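Local coordinates for putative citrate lyase, alfa subunit (Streptococcus mutans, PDB 2HJ0), which belongs to the CitF family and is an alpha/beta protein with two large mixed, mostly parallel beta sheets, at residues 65-70 with 93-98; 414-419 with 442-447. All blocks are in the same frame, centred on the assembly; numbering follows the deposited sequence.

How the interactions relate
Interactions 1 and 2 belong to different beta sheets on opposite sides of the centre of the chain. Their centres lie 40 Å apart and their nearest atoms about 25 Å apart, so they do not touch. Interaction 1 pairs two adjacent strands within the sheet whose outermost strands in this chain are 48-49 and 504-511; interaction 2 lies at the C-terminal ends of the parallel strands 409-413 and 440-442, in the sheet with outermost strands 346-348 and 467-468. They follow one another along the chain. The first is mainly a backbone ladder with an apolar face, whereas the second depends on a glutamate side chain gripping a loop. No other protein chain touches either contact.

Interaction 1: residues 65-70 with 93-98; sequences MTISFH and KDISIA
S96 uses both its backbone N-H and its C=O to bond the neighbouring strand: N donates to M65 O at 2.8 Å, and O accepts from I67 N at 2.9 Å. The next rung is A98 N to I67 O, also 2.8 Å but more bent, with 136° at the hydrogen. These bonds make a parallel ladder pairing T66 with S96 and I67 with I97, and the two strands are twisted by 29°. T66 CA adds a CH contact to S96 O at 3.2 Å.

Side chains of T66, S96 and A98 share one face of the sheet. T66 OG1 lies beside S96 CB, while the CG2 branch of T66, anti to the backbone N, reaches the A98 methyl at 4.1 Å.

Apolar contacts are made on the face that carries I67 and I97. I67 and I95 cross at about a right angle, with I67 CD1 meeting I95 CG2 at 3.7 Å. Further along, I97 CG1 comes to the edge of the F69 ring, 4.0 Å from CE1 and near the ring plane.

Helix 79-89 completes a beta-alpha-beta unit with these strands, its M80, V83 and L84 packing on F69, and L84 also on I67. S68 OG is hydrogen-bonded to D196 of helix 191-199. Strand 164-169 flanks 66-69 on the far side from 95-99, which is itself flanked by 118-123.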
loop_
_atom_site.group_PDB
_atom_site.type_symbol
_atom_site.label_atom_id
_atom_site.label_comp_id
_atom_site.label_asym_id
_atom_site.label_seq_id
_atom_site.Cartn_x
_atom_site.Cartn_y
_atom_site.Cartn_z
HETATM N N MSE A 65 -22.902 14.410 -3.091
HETATM C CA MSE A 65 -21.634 13.747 -2.832
HETATM C C MSE A 65 -21.238 12.797 -3.951
HETATM O O MSE A 65 -22.046 12.477 -4.831
HETATM C CB MSE A 65 -21.693 12.985 -1.513
HETATM C CG MSE A 65 -22.012 13.872 -0.341
HETATM SE SE MSE A 65 -21.551 13.076 1.346
HETATM C CE MSE A 65 -20.180 14.332 1.870
ATOM N N THR A 66 -19.984 12.358 -3.926
ATOM C CA THR A 66 -19.508 11.437 -4.940
ATOM C C THR A 66 -19.177 10.080 -4.338
ATOM O O THR A 66 -18.536 9.993 -3.300
ATOM C CB THR A 66 -18.265 11.967 -5.663
ATOM O OG1 THR A 66 -18.618 13.133 -6.417
ATOM C CG2 THR A 66 -17.719 10.903 -6.612
ATOM N N ILE A 67 -19.629 9.022 -4.995
ATOM C CA ILE A 67 -19.375 7.678 -4.529
ATOM C C ILE A 67 -18.735 6.883 -5.662
ATOM O O ILE A 67 -18.877 7.234 -6.836
ATOM C CB ILE A 67 -20.690 6.998 -4.081
ATOM C CG1 ILE A 67 -21.639 6.832 -5.270
ATOM C CG2 ILE A 67 -21.363 7.833 -3.005
ATOM C CD1 ILE A 67 -22.944 6.146 -4.896
ATOM N N SER A 68 -18.031 5.808 -5.313
ATOM C CA SER A 68 -17.370 4.968 -6.317
ATOM C C SER A 68 -17.621 3.476 -6.116
ATOM O O SER A 68 -18.087 3.040 -5.055
ATOM C CB SER A 68 -15.863 5.227 -6.303
ATOM O OG SER A 68 -15.326 5.076 -4.999
ATOM N N PHE A 69 -17.290 2.708 -7.154
ATOM C CA PHE A 69 -17.444 1.249 -7.178
ATOM C C PHE A 69 -16.422 0.703 -8.162
ATOM O O PHE A 69 -15.897 1.457 -8.972
ATOM C CB PHE A 69 -18.830 0.826 -7.687
ATOM C CG PHE A 69 -19.975 1.532 -7.027
ATOM C CD1 PHE A 69 -20.410 2.769 -7.488
ATOM C CD2 PHE A 69 -20.627 0.955 -5.948
ATOM C CE1 PHE A 69 -21.478 3.421 -6.879
ATOM C CE2 PHE A 69 -21.693 1.594 -5.333
ATOM C CZ PHE A 69 -22.119 2.829 -5.801
ATOM N N HIS A 70 -16.137 -0.599 -8.101
ATOM C CA HIS A 70 -15.199 -1.175 -9.051
ATOM C C HIS A 70 -15.942 -2.186 -9.921
ATOM O O HIS A 70 -17.061 -2.577 -9.596
ATOM C CB HIS A 70 -14.029 -1.838 -8.342
ATOM C CG HIS A 70 -14.387 -3.099 -7.632
ATOM N ND1 HIS A 70 -14.474 -3.179 -6.260
ATOM C CD2 HIS A 70 -14.733 -4.319 -8.107
ATOM C CE1 HIS A 70 -14.868 -4.391 -5.918
ATOM N NE2 HIS A 70 -15.034 -5.102 -7.021
ATOM N N LYS A 93 -30.558 12.036 -3.551
ATOM C CA LYS A 93 -30.421 12.358 -4.968
ATOM C C LYS A 93 -29.234 13.255 -5.282
ATOM O O LYS A 93 -28.499 13.673 -4.386
ATOM C CB LYS A 93 -31.701 13.018 -5.501
ATOM C CG LYS A 93 -32.909 12.084 -5.610
ATOM C CD LYS A 93 -34.020 12.692 -6.474
ATOM C CE LYS A 93 -35.179 11.721 -6.663
ATOM N NZ LYS A 93 -36.232 12.261 -7.581
ATOM N N ASP A 94 -29.055 13.532 -6.573
ATOM C CA ASP A 94 -27.968 14.374 -7.061
ATOM C C ASP A 94 -26.621 13.770 -6.665
ATOM O O ASP A 94 -25.692 14.486 -6.275
ATOM C CB ASP A 94 -28.117 15.787 -6.488
ATOM C CG ASP A 94 -27.179 16.797 -7.140
ATOM O OD1 ASP A 94 -27.079 16.811 -8.393
ATOM O OD2 ASP A 94 -26.556 17.591 -6.389
ATOM N N ILE A 95 -26.533 12.444 -6.764
ATOM C CA ILE A 95 -25.310 11.731 -6.420
ATOM C C ILE A 95 -24.402 11.632 -7.621
ATOM O O ILE A 95 -24.858 11.426 -8.744
ATOM C CB ILE A 95 -25.600 10.302 -5.898
ATOM C CG1 ILE A 95 -26.256 10.390 -4.519
ATOM C CG2 ILE A 95 -24.307 9.489 -5.808
ATOM C CD1 ILE A 95 -25.439 11.174 -3.525
ATOM N N SER A 96 -23.108 11.798 -7.376
ATOM C CA SER A 96 -22.116 11.723 -8.441
ATOM C C SER A 96 -21.489 10.329 -8.416
ATOM O O SER A 96 -20.876 9.929 -7.432
ATOM C CB SER A 96 -21.060 12.800 -8.221
ATOM O OG SER A 96 -20.382 13.046 -9.425
ATOM N N ILE A 97 -21.642 9.600 -9.507
ATOM C CA ILE A 97 -21.141 8.240 -9.591
ATOM C C ILE A 97 -19.734 8.161 -10.233
ATOM O O ILE A 97 -19.458 8.792 -11.262
ATOM C CB ILE A 97 -22.192 7.392 -10.381
ATOM C CG1 ILE A 97 -22.175 5.932 -9.970
ATOM C CG2 ILE A 97 -21.901 7.443 -11.883
ATOM C CD1 ILE A 97 -23.127 5.114 -10.817
ATOM N N ALA A 98 -18.835 7.409 -9.606
ATOM C CA ALA A 98 -17.483 7.271 -10.134
ATOM C C ALA A 98 -17.002 5.815 -10.164
ATOM O O ALA A 98 -15.996 5.463 -9.543
ATOM C CB ALA A 98 -16.512 8.135 -9.330
#

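Interaction 2: residues 414-419 with 442-447; sequences SPLVRG and VTEVGI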
loop_
_atom_site.group_PDB
_atom_site.type_symbol
_atom_site.label_atom_id
_atom_site.label_comp_id
_atom_site.label_asym_id
_atom_site.label_seq_id
_atom_site.Cartn_x
_atom_site.Cartn_y
_atom_site.Cartn_z
ATOM N N SER A 414 -6.977 -5.744 -36.167
ATOM C CA SER A 414 -8.422 -5.845 -36.360
ATOM C C SER A 414 -8.823 -6.148 -37.807
ATOM O O SER A 414 -8.262 -5.586 -38.754
ATOM C CB SER A 414 -9.121 -4.562 -35.931
ATOM O OG SER A 414 -10.468 -4.620 -36.355
ATOM N N PRO A 415 -9.828 -7.024 -37.993
ATOM C CA PRO A 415 -10.261 -7.364 -39.349
ATOM C C PRO A 415 -10.527 -6.117 -40.171
ATOM O O PRO A 415 -10.866 -5.063 -39.639
ATOM C CB PRO A 415 -11.510 -8.204 -39.120
ATOM C CG PRO A 415 -12.027 -7.685 -37.829
ATOM C CD PRO A 415 -10.785 -7.536 -37.002
ATOM N N LEU A 416 -10.340 -6.248 -41.475
ATOM C CA LEU A 416 -10.539 -5.156 -42.399
ATOM C C LEU A 416 -11.975 -4.656 -42.326
ATOM O O LEU A 416 -12.230 -3.456 -42.382
ATOM C CB LEU A 416 -10.218 -5.640 -43.806
ATOM C CG LEU A 416 -9.839 -4.577 -44.829
ATOM C CD1 LEU A 416 -8.626 -3.797 -44.337
ATOM C CD2 LEU A 416 -9.536 -5.252 -46.163
ATOM N N VAL A 417 -12.914 -5.585 -42.185
ATOM C CA VAL A 417 -14.329 -5.241 -42.105
ATOM C C VAL A 417 -15.082 -6.207 -41.193
ATOM O O VAL A 417 -14.681 -7.359 -41.034
ATOM C CB VAL A 417 -14.963 -5.267 -43.518
ATOM C CG1 VAL A 417 -16.456 -5.121 -43.426
ATOM C CG2 VAL A 417 -14.391 -4.147 -44.366
ATOM N N ARG A 418 -16.149 -5.718 -40.569
ATOM C CA ARG A 418 -16.993 -6.538 -39.702
ATOM C C ARG A 418 -18.400 -6.453 -40.281
ATOM O O ARG A 418 -19.070 -5.424 -40.171
ATOM C CB ARG A 418 -16.994 -6.017 -38.262
ATOM C CG ARG A 418 -15.732 -6.309 -37.475
ATOM C CD ARG A 418 -15.961 -6.079 -35.991
ATOM N NE ARG A 418 -14.784 -6.427 -35.208
ATOM C CZ ARG A 418 -13.682 -5.684 -35.133
ATOM N NH1 ARG A 418 -13.602 -4.533 -35.797
ATOM N NH2 ARG A 418 -12.654 -6.099 -34.396
ATOM N N GLY A 419 -18.838 -7.532 -40.920
ATOM C CA GLY A 419 -20.160 -7.531 -41.515
ATOM C C GLY A 419 -20.230 -6.473 -42.597
ATOM O O GLY A 419 -19.514 -6.549 -43.592
ATOM N N VAL A 442 -2.348 -4.105 -37.865
ATOM C CA VAL A 442 -2.353 -5.421 -38.496
ATOM C C VAL A 442 -3.769 -5.849 -38.900
ATOM O O VAL A 442 -4.696 -5.780 -38.095
ATOM C CB VAL A 442 -1.761 -6.485 -37.541
ATOM C CG1 VAL A 442 -1.695 -7.840 -38.227
ATOM C CG2 VAL A 442 -0.381 -6.054 -37.078
ATOM N N THR A 443 -3.918 -6.283 -40.152
ATOM C CA THR A 443 -5.201 -6.738 -40.691
ATOM C C THR A 443 -4.999 -8.078 -41.393
ATOM O O THR A 443 -3.903 -8.635 -41.356
ATOM C CB THR A 443 -5.756 -5.748 -41.717
ATOM O OG1 THR A 443 -4.936 -5.766 -42.894
ATOM C CG2 THR A 443 -5.769 -4.348 -41.143
ATOM N N GLU A 444 -6.034 -8.602 -42.044
ATOM C CA GLU A 444 -5.863 -9.886 -42.724
ATOM C C GLU A 444 -5.257 -9.686 -44.109
ATOM O O GLU A 444 -4.898 -10.638 -44.799
ATOM C CB GLU A 444 -7.195 -10.644 -42.813
ATOM C CG GLU A 444 -8.210 -10.124 -43.817
ATOM C CD GLU A 444 -8.984 -8.894 -43.342
ATOM O OE1 GLU A 444 -10.074 -8.642 -43.892
ATOM O OE2 GLU A 444 -8.513 -8.180 -42.439
ATOM N N VAL A 445 -5.110 -8.423 -44.484
ATOM C CA VAL A 445 -4.561 -8.063 -45.774
ATOM C C VAL A 445 -3.104 -7.641 -45.645
ATOM O O VAL A 445 -2.386 -7.527 -46.639
ATOM C CB VAL A 445 -5.381 -6.932 -46.382
ATOM C CG1 VAL A 445 -4.859 -6.575 -47.755
ATOM C CG2 VAL A 445 -6.830 -7.372 -46.469
ATOM N N GLY A 446 -2.666 -7.423 -44.411
ATOM C CA GLY A 446 -1.295 -7.024 -44.195
ATOM C C GLY A 446 -1.089 -6.071 -43.041
ATOM O O GLY A 446 -1.981 -5.837 -42.230
ATOM N N ILE A 447 0.112 -5.507 -43.000
ATOM C CA ILE A 447 0.553 -4.577 -41.967
ATOM C C ILE A 447 0.652 -3.141 -42.482
ATOM O O ILE A 447 1.020 -2.923 -43.630
ATOM C CB ILE A 447 1.942 -5.042 -41.449
ATOM C CG1 ILE A 447 1.755 -5.869 -40.183
ATOM C CG2 ILE A 447 2.886 -3.868 -41.236
ATOM C CD1 ILE A 447 0.895 -7.071 -40.403
HETATM O O HOH W 1 -12.538 -8.314 -42.798
#
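The carboxylate of E444, on the turn that links the antiparallel neighbours 440-442 and 447-449, meets the backbone of L416: OE2 takes the amide N-H of L416 at 2.8 Å with its syn lone pair, on the side of OE1, and OE1 adds a longer, weak bond to the same N. In that turn T443 makes an ST turn, its OG1 accepting from V445 N. The second flat group, the R418 guanidinium, carries P415 CG on one face, 3.7 Å above the plane and over its centre; its NH1 and NH2 also make weak bonds to S414 OG.

In E444 a chi1 of 74° sets CG between the backbone N and the carbonyl carbon, and the chain bends at chi2; the E444 and L416 side chains cross at about a right angle. K252 and I256 of helix 251-265 also touch E444.

S414, just after strand 409-413, donates its N-H at 3.0 Å to O of V442, the last residue of the parallel strand 440-442, joining the two segments. Apolar packing adds L416 CD2 against V445 CG2 at 3.5 Å. L416 also touches K476 and I480 of helix 470-481. Within the turn, G446 O receives two donors, T443 N and T443 OG1. A single water extends the acid's grip by one residue, accepting from V417 N at 2.8 Å and donating to E444 OE1 at 2.7 Å.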